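Local coordinates for glutathione S-transferase (PDB 6J3E), which probably catalyses the conjugation of glutathione to electrophilic compounds, as a serine-type member of the glutathione S-transferase family, at residues Ile10-Ala14 / Ala137-Pro141; Arg28-Phe33 / Tyr250-Pro254; Ile74-Thr79 / Tyr92-Tyr97. All blocks are in the same frame, centred on the assembly; numbering follows the deposited sequence.

Contact 1: Ile10-Ala14 / Ala137-Pro141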
# COMPACT_ATOMS: atom_id res chain seq x y z
N ILE A 10 -17.72 18.19 9.07
CA ILE A 10 -18.06 17.98 10.47
C ILE A 10 -17.43 19.11 11.28
O ILE A 10 -16.19 19.22 11.29
CB ILE A 10 -17.55 16.62 10.97
CG1 ILE A 10 -18.17 15.47 10.18
CG2 ILE A 10 -17.79 16.46 12.46
CD1 ILE A 10 -17.49 14.12 10.44
N PRO A 11 -18.20 19.92 12.00
CA PRO A 11 -17.60 21.00 12.78
C PRO A 11 -16.89 20.47 14.02
O PRO A 11 -17.25 19.44 14.59
CB PRO A 11 -18.81 21.85 13.17
CG PRO A 11 -19.90 20.82 13.35
CD PRO A 11 -19.65 19.78 12.26
N GLY A 12 -15.86 21.21 14.44
CA GLY A 12 -15.14 20.88 15.66
C GLY A 12 -14.62 22.14 16.29
O GLY A 12 -14.68 23.23 15.71
N ASN A 13 -14.09 22.00 17.51
CA ASN A 13 -13.69 23.17 18.28
C ASN A 13 -12.19 23.36 18.38
O ASN A 13 -11.74 24.32 19.01
CB ASN A 13 -14.33 23.10 19.67
CG ASN A 13 -15.80 23.45 19.63
OD1 ASN A 13 -16.16 24.62 19.63
ND2 ASN A 13 -16.65 22.43 19.52
N ALA A 14 -11.39 22.50 17.74
CA ALA A 14 -9.94 22.63 17.85
C ALA A 14 -9.48 23.96 17.27
O ALA A 14 -8.52 24.55 17.77
CB ALA A 14 -9.24 21.47 17.14
N ALA A 137 -12.77 14.89 22.42
CA ALA A 137 -12.72 15.99 23.37
C ALA A 137 -12.94 17.36 22.73
O ALA A 137 -13.06 18.34 23.47
CB ALA A 137 -11.37 16.00 24.10
N GLN A 138 -12.96 17.46 21.41
CA GLN A 138 -13.20 18.76 20.79
C GLN A 138 -14.46 18.77 19.94
O GLN A 138 -14.70 19.74 19.21
CB GLN A 138 -11.98 19.21 19.96
CG GLN A 138 -11.56 18.24 18.88
CD GLN A 138 -12.25 18.51 17.57
OE1 GLN A 138 -12.12 19.61 16.99
NE2 GLN A 138 -12.99 17.53 17.08
N LEU A 139 -15.27 17.73 20.04
CA LEU A 139 -16.54 17.69 19.32
C LEU A 139 -17.63 18.45 20.07
O LEU A 139 -17.64 18.49 21.31
CB LEU A 139 -16.99 16.25 19.09
CG LEU A 139 -16.14 15.48 18.08
CD1 LEU A 139 -16.55 14.02 18.02
CD2 LEU A 139 -16.24 16.16 16.72
N ASN A 140 -18.53 19.07 19.31
CA ASN A 140 -19.77 19.60 19.86
C ASN A 140 -20.51 18.50 20.61
O ASN A 140 -20.44 17.33 20.23
CB ASN A 140 -20.67 20.17 18.77
CG ASN A 140 -20.14 21.45 18.18
OD1 ASN A 140 -19.47 22.22 18.86
ND2 ASN A 140 -20.44 21.68 16.90
N PRO A 141 -21.26 18.85 21.64
CA PRO A 141 -21.90 17.82 22.49
C PRO A 141 -22.72 16.75 21.76
O PRO A 141 -22.65 15.58 22.13
CB PRO A 141 -22.78 18.67 23.42
CG PRO A 141 -22.05 19.99 23.50
CD PRO A 141 -21.41 20.21 22.17
O HOH W 1 -19.09 18.41 16.44

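Contact 2: Arg28-Phe33 / Tyr250-Pro254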
# COMPACT_ATOMS: atom_id res chain seq x y z
N ARG A 28 -11.18 19.18 1.32
CA ARG A 28 -11.00 20.62 1.39
C ARG A 28 -9.70 21.03 0.69
O ARG A 28 -9.69 21.92 -0.16
CB ARG A 28 -11.01 21.10 2.84
CG ARG A 28 -10.93 22.62 2.99
CD ARG A 28 -11.05 23.10 4.44
NE ARG A 28 -12.35 22.79 5.04
CZ ARG A 28 -13.46 23.52 4.86
NH1 ARG A 28 -13.45 24.59 4.08
NH2 ARG A 28 -14.58 23.16 5.46
N TYR A 29 -8.59 20.38 1.05
CA TYR A 29 -7.33 20.63 0.36
C TYR A 29 -7.52 20.53 -1.15
O TYR A 29 -7.08 21.41 -1.91
CB TYR A 29 -6.25 19.65 0.83
CG TYR A 29 -5.40 20.11 2.01
CD1 TYR A 29 -4.84 21.39 2.04
CD2 TYR A 29 -5.13 19.26 3.07
CE1 TYR A 29 -4.04 21.80 3.11
CE2 TYR A 29 -4.35 19.66 4.13
CZ TYR A 29 -3.80 20.93 4.16
OH TYR A 29 -3.02 21.32 5.23
N THR A 30 -8.21 19.48 -1.61
CA THR A 30 -8.35 19.26 -3.05
C THR A 30 -9.15 20.39 -3.71
O THR A 30 -8.75 20.89 -4.78
CB THR A 30 -8.99 17.89 -3.31
OG1 THR A 30 -8.24 16.88 -2.62
CG2 THR A 30 -8.97 17.55 -4.80
N LEU A 31 -10.24 20.84 -3.09
CA LEU A 31 -11.02 21.94 -3.66
C LEU A 31 -10.24 23.26 -3.62
O LEU A 31 -10.38 24.08 -4.54
CB LEU A 31 -12.35 22.08 -2.93
CG LEU A 31 -13.38 20.96 -3.12
CD1 LEU A 31 -14.40 21.03 -2.01
CD2 LEU A 31 -14.08 21.07 -4.46
N ASN A 32 -9.41 23.47 -2.59
CA ASN A 32 -8.58 24.67 -2.53
C ASN A 32 -7.47 24.64 -3.58
O ASN A 32 -7.19 25.66 -4.22
CB ASN A 32 -7.99 24.82 -1.12
CG ASN A 32 -9.04 25.18 -0.07
OD1 ASN A 32 -10.20 25.44 -0.40
ND2 ASN A 32 -8.63 25.22 1.20
N PHE A 33 -6.83 23.49 -3.76
CA PHE A 33 -5.72 23.40 -4.71
C PHE A 33 -6.22 23.42 -6.15
O PHE A 33 -5.55 23.97 -7.03
CB PHE A 33 -4.91 22.13 -4.46
CG PHE A 33 -3.89 21.83 -5.53
CD1 PHE A 33 -2.63 22.42 -5.50
CD2 PHE A 33 -4.20 20.94 -6.55
CE1 PHE A 33 -1.69 22.14 -6.47
CE2 PHE A 33 -3.27 20.65 -7.53
CZ PHE A 33 -2.01 21.25 -7.49
N TYR A 250 -3.12 26.59 0.94
CA TYR A 250 -4.38 25.90 0.74
C TYR A 250 -5.00 25.41 2.04
O TYR A 250 -6.09 24.84 2.01
CB TYR A 250 -4.17 24.72 -0.21
CG TYR A 250 -3.48 25.07 -1.51
CD1 TYR A 250 -4.16 25.70 -2.55
CD2 TYR A 250 -2.14 24.74 -1.71
CE1 TYR A 250 -3.51 26.01 -3.73
CE2 TYR A 250 -1.50 25.04 -2.89
CZ TYR A 250 -2.18 25.68 -3.89
OH TYR A 250 -1.52 25.96 -5.07
N GLU A 251 -4.34 25.63 3.19
CA GLU A 251 -4.88 25.26 4.50
C GLU A 251 -5.80 26.38 4.98
O GLU A 251 -5.46 27.18 5.86
CB GLU A 251 -3.74 25.01 5.49
CG GLU A 251 -4.20 24.76 6.93
CD GLU A 251 -3.06 24.63 7.92
OE1 GLU A 251 -3.32 24.67 9.14
OE2 GLU A 251 -1.90 24.46 7.48
N VAL A 252 -6.98 26.46 4.37
CA VAL A 252 -7.90 27.58 4.61
C VAL A 252 -9.34 27.09 4.57
O VAL A 252 -9.70 26.20 3.79
CB VAL A 252 -7.69 28.72 3.58
CG1 VAL A 252 -6.22 29.11 3.44
CG2 VAL A 252 -8.23 28.32 2.25
N VAL A 253 -10.17 27.67 5.44
CA VAL A 253 -11.62 27.53 5.35
C VAL A 253 -12.16 28.80 4.69
O VAL A 253 -12.13 29.87 5.32
CB VAL A 253 -12.26 27.30 6.72
CG1 VAL A 253 -12.03 25.87 7.17
CG2 VAL A 253 -11.67 28.26 7.72
N PRO A 254 -12.64 28.73 3.45
CA PRO A 254 -12.75 29.95 2.63
C PRO A 254 -13.73 31.03 3.05
O PRO A 254 -14.02 31.89 2.21
CB PRO A 254 -13.15 29.38 1.26
CG PRO A 254 -12.48 28.10 1.22
CD PRO A 254 -12.66 27.53 2.60
O HOH W 2 -0.99 23.35 5.12

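Contact 3: Ile74-Thr79 / Tyr92-Tyr97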
# COMPACT_ATOMS: atom_id res chain seq x y z
N ILE A 74 -19.65 15.84 -1.42
CA ILE A 74 -19.94 17.07 -2.14
C ILE A 74 -21.17 16.86 -3.02
O ILE A 74 -21.41 15.76 -3.53
CB ILE A 74 -18.76 17.58 -3.00
CG1 ILE A 74 -18.37 16.55 -4.06
CG2 ILE A 74 -17.59 17.98 -2.12
CD1 ILE A 74 -17.48 17.13 -5.14
N HIS A 75 -21.96 17.93 -3.17
CA HIS A 75 -23.01 17.98 -4.18
C HIS A 75 -22.72 19.13 -5.14
O HIS A 75 -22.52 20.27 -4.71
CB HIS A 75 -24.41 18.15 -3.61
CG HIS A 75 -25.45 18.35 -4.67
ND1 HIS A 75 -25.85 17.34 -5.51
CD2 HIS A 75 -26.11 19.46 -5.07
CE1 HIS A 75 -26.73 17.80 -6.37
NE2 HIS A 75 -26.91 19.09 -6.12
N ASP A 76 -22.70 18.81 -6.43
CA ASP A 76 -22.33 19.73 -7.50
C ASP A 76 -23.60 20.09 -8.26
O ASP A 76 -24.02 19.34 -9.15
CB ASP A 76 -21.30 19.09 -8.44
CG ASP A 76 -20.73 20.08 -9.44
OD1 ASP A 76 -21.09 21.28 -9.35
OD2 ASP A 76 -19.92 19.68 -10.31
N PRO A 77 -24.26 21.20 -7.93
CA PRO A 77 -25.50 21.55 -8.64
C PRO A 77 -25.27 21.76 -10.13
O PRO A 77 -26.16 21.48 -10.94
CB PRO A 77 -25.97 22.82 -7.93
CG PRO A 77 -24.72 23.42 -7.38
CD PRO A 77 -23.84 22.27 -7.00
N SER A 78 -24.07 22.21 -10.52
CA SER A 78 -23.71 22.29 -11.93
C SER A 78 -23.95 20.96 -12.66
O SER A 78 -24.17 20.94 -13.87
CB SER A 78 -22.25 22.70 -12.08
OG SER A 78 -21.52 21.68 -12.74
N THR A 79 -23.91 19.85 -11.93
CA THR A 79 -24.05 18.54 -12.55
C THR A 79 -25.17 17.71 -11.97
O THR A 79 -25.57 16.72 -12.60
CB THR A 79 -22.74 17.76 -12.42
OG1 THR A 79 -22.77 16.64 -13.30
CG2 THR A 79 -22.59 17.25 -11.03
N TYR A 92 -13.64 12.61 -9.35
CA TYR A 92 -14.73 13.36 -9.94
C TYR A 92 -14.30 14.78 -10.26
O TYR A 92 -14.61 15.30 -11.34
CB TYR A 92 -15.93 13.37 -9.00
CG TYR A 92 -16.95 14.38 -9.44
CD1 TYR A 92 -17.94 14.04 -10.36
CD2 TYR A 92 -16.91 15.69 -8.94
CE1 TYR A 92 -18.87 14.96 -10.76
CE2 TYR A 92 -17.84 16.62 -9.34
CZ TYR A 92 -18.82 16.25 -10.25
OH TYR A 92 -19.73 17.18 -10.65
N LEU A 93 -13.60 15.43 -9.34
CA LEU A 93 -13.14 16.79 -9.60
C LEU A 93 -12.17 16.84 -10.78
O LEU A 93 -12.23 17.77 -11.60
CB LEU A 93 -12.52 17.37 -8.34
CG LEU A 93 -13.53 17.51 -7.21
CD1 LEU A 93 -12.88 18.11 -5.98
CD2 LEU A 93 -14.72 18.33 -7.69
N ASP A 94 -11.26 15.85 -10.88
CA ASP A 94 -10.37 15.74 -12.05
C ASP A 94 -11.19 15.69 -13.34
O ASP A 94 -10.90 16.39 -14.31
CB ASP A 94 -9.50 14.47 -11.97
CG ASP A 94 -8.15 14.69 -11.28
OD1 ASP A 94 -7.87 15.80 -10.78
OD2 ASP A 94 -7.36 13.70 -11.23
N LYS A 95 -12.22 14.85 -13.35
CA LYS A 95 -12.92 14.51 -14.58
C LYS A 95 -13.97 15.55 -14.95
O LYS A 95 -14.29 15.73 -16.13
CB LYS A 95 -13.53 13.11 -14.44
CG LYS A 95 -14.85 12.90 -15.16
CD LYS A 95 -15.73 11.92 -14.41
CE LYS A 95 -17.18 11.98 -14.90
NZ LYS A 95 -18.11 11.29 -13.95
N THR A 96 -14.50 16.27 -13.97
CA THR A 96 -15.54 17.24 -14.28
C THR A 96 -14.97 18.63 -14.54
O THR A 96 -15.57 19.39 -15.31
CB THR A 96 -16.57 17.24 -13.14
OG1 THR A 96 -17.13 15.93 -13.02
CG2 THR A 96 -17.70 18.24 -13.37
N TYR A 97 -13.81 18.96 -13.97
CA TYR A 97 -13.19 20.27 -14.13
C TYR A 97 -11.80 20.09 -14.69
O TYR A 97 -10.80 20.40 -14.04
CB TYR A 97 -13.16 21.03 -12.80
CG TYR A 97 -14.56 21.22 -12.29
CD1 TYR A 97 -15.15 20.29 -11.44
CD2 TYR A 97 -15.32 22.29 -12.71
CE1 TYR A 97 -16.45 20.46 -11.01
CE2 TYR A 97 -16.62 22.47 -12.27
CZ TYR A 97 -17.18 21.55 -11.43
OH TYR A 97 -18.48 21.75 -11.03

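Contact 1: Ile10-Ala14 / Ala137-Pro141
The backbone O of Gln-138 is gripped twice by Asn-13: its backbone N donates at 2.9 Å, and its side-chain ND2 adds a weak bond at 3.3 Å. The contact spans the two domains of the glutathione S-transferase fold, joining the loop after strand 5-9 of the thioredoxin-like domain to the turn between helices 109-136 and 141-153 of the helical domain. Asn-13 ND2 reaches on to Asn-140 OD1 at 2.9 Å, lying above that carbonyl plane although OD1 sits almost in the Asn-13 amide plane; the two amides are turned 72° apart. Asn-140 ND2 bonds Glu-44 and lies 3.7 Å from Pro-11 CG. With a leucine in place of Asn-140, Asn-13 ND2 would probably lose its stronger bond to this turn, leaving the weak one to Gln-138 O, and Glu-44 would lose an amide donor. A water bridges Pro-11 O to Asn-140 N. The Gln-138 side chain folds toward the 10-14 loop, CG set between backbone N and carbonyl carbon (chi1 57°) and the chain kinked at chi2 (90°). Its NE2 bonds Thr-135 O, while OE1 accepts from Ala-14 N at 3.1 Å and lies 3.5 Å from Gly-12 CA.

Contact 2: Arg28-Phe33 / Tyr250-Pro254
Hydrogen bonds from Asn-32 ND2 seize two carbonyls of the C-terminal tail, Tyr-250 O at 2.7 Å and Val-252 O at 3.0 Å, so that the tail is strapped along helix 22-34, the first helix of the thioredoxin-like domain. Both acceptors lie nearly in the Asn-32 amide plane, and the bond to Tyr-250 O is close to straight (170°). Asn-32 OD1 accepts from Tyr-38 OH, which fixes which way round the amide sits. Glu-251, the centre of an inverse gamma turn, lies between the two gripped carbonyls. A water joins its OE2 to Tyr-29 OH, and its OE1 forms a salt bridge with Arg-220 of helix 206-222.

At the C-terminal end of the helix segment the contact is aromatic. The edge of Phe-33 points at the face of Tyr-250 in a T-shaped pair, centroids 5.4 Å apart and planes at 68°. Phe-33 CB adds a CH-pi contact, standing 4.2 Å from the Tyr-250 ring centroid.

Aliphatic groups pack against the Arg-28 guanidinium. Arg-28 starts with CG anti to its own N (chi1 -176°) and turns at chi3, laying its guanidinium flat against Val-253. Its NH2 makes a salt bridge with Asp-9. Val-253 CG1 sits over the centre of one guanidinium face, 3.6 Å from Arg-28 CZ, while Pro-254 CD meets the edge at NH1, 3.4 Å away.

Contact 3: Ile74-Thr79 / Tyr92-Tyr97
Tyr-92 points its hydroxyl at Asp-76, and two tyrosine hydroxyls converge on OD2 of that carboxylate. Tyr-97 OH donates to Asp-76 OD2 at 2.6 Å, and Tyr-92 OH is modelled 2.5 Å from the same Asp-76 oxygen, though its exact place is less sure. The tyrosines approach differently. The Tyr-92 ring stands almost perpendicular to the carboxylate (88°), whereas that of Tyr-97 is inclined by only 33° and its hydroxyl meets OD2 on the syn side, a little out of the carboxylate plane. In both cases OD2 lies at the ring edge. The bond from Tyr-97, and the one from Tyr-92 if its hydroxyl is rightly placed, would be expected to favour the charged form of this buried carboxylate. Asp-76 OD1 turns back to its own loop, taking a weak bond from Ser-78 N.

These residues belong to the beta-beta-alpha half of the thioredoxin-like domain: strand 73-76 pairs with strand 81-84 in a hairpin, and helix 86-96 then runs back across the sheet, the axis of helix segment 92-96 passing 12.0 Å from that of strand segment 74-76 and nearly parallel to it.

Ile-74, two residues before Asp-76, faces the same helix. Its CG1 takes the position between backbone N and carbonyl carbon (chi1 61°), which sends CD1 to the helix, where it lies 3.9 Å from Leu-93 CD2 and 4.1 Å from Tyr-92 CD2. Ile-74 also touches Ile-5, Phe-7 and Ile-83 of the sheet.

On the helix side, Thr-96 OG1 hangs over one face of the Tyr-92 ring, toward its rim, while bonding Tyr-92 O at 3.1 Å. Thr-96 N reaches the same carbonyl, so Tyr-92 O serves two donors in the last turn before the chain leaves the helix at Tyr-97.

Contacts 2 and 3 adjoin: Leu-31 CD2, on the helix of contact 2, lies 3.5 Å from Leu-93 CD1 of contact 3, so helices 22-34 and 86-96 meet there. Contact 1 stands apart, its nearest atoms about 7 Å from contact 2 and about 11 Å from contact 3, although Asp-9, the salt-bridge partner of contact 2, directly precedes Ile-10. Contacts 1 and 2 tie the thioredoxin-like domain to chain beyond it, whereas contact 3 lies within it. No glutathione is bound here; of the residues known to bind it, the Leu-71 side chain is about 7 Å from that of Pro-11, Lys-26 about 6 Å from Tyr-29, and Ser-86 about 9 Å from Ile-74.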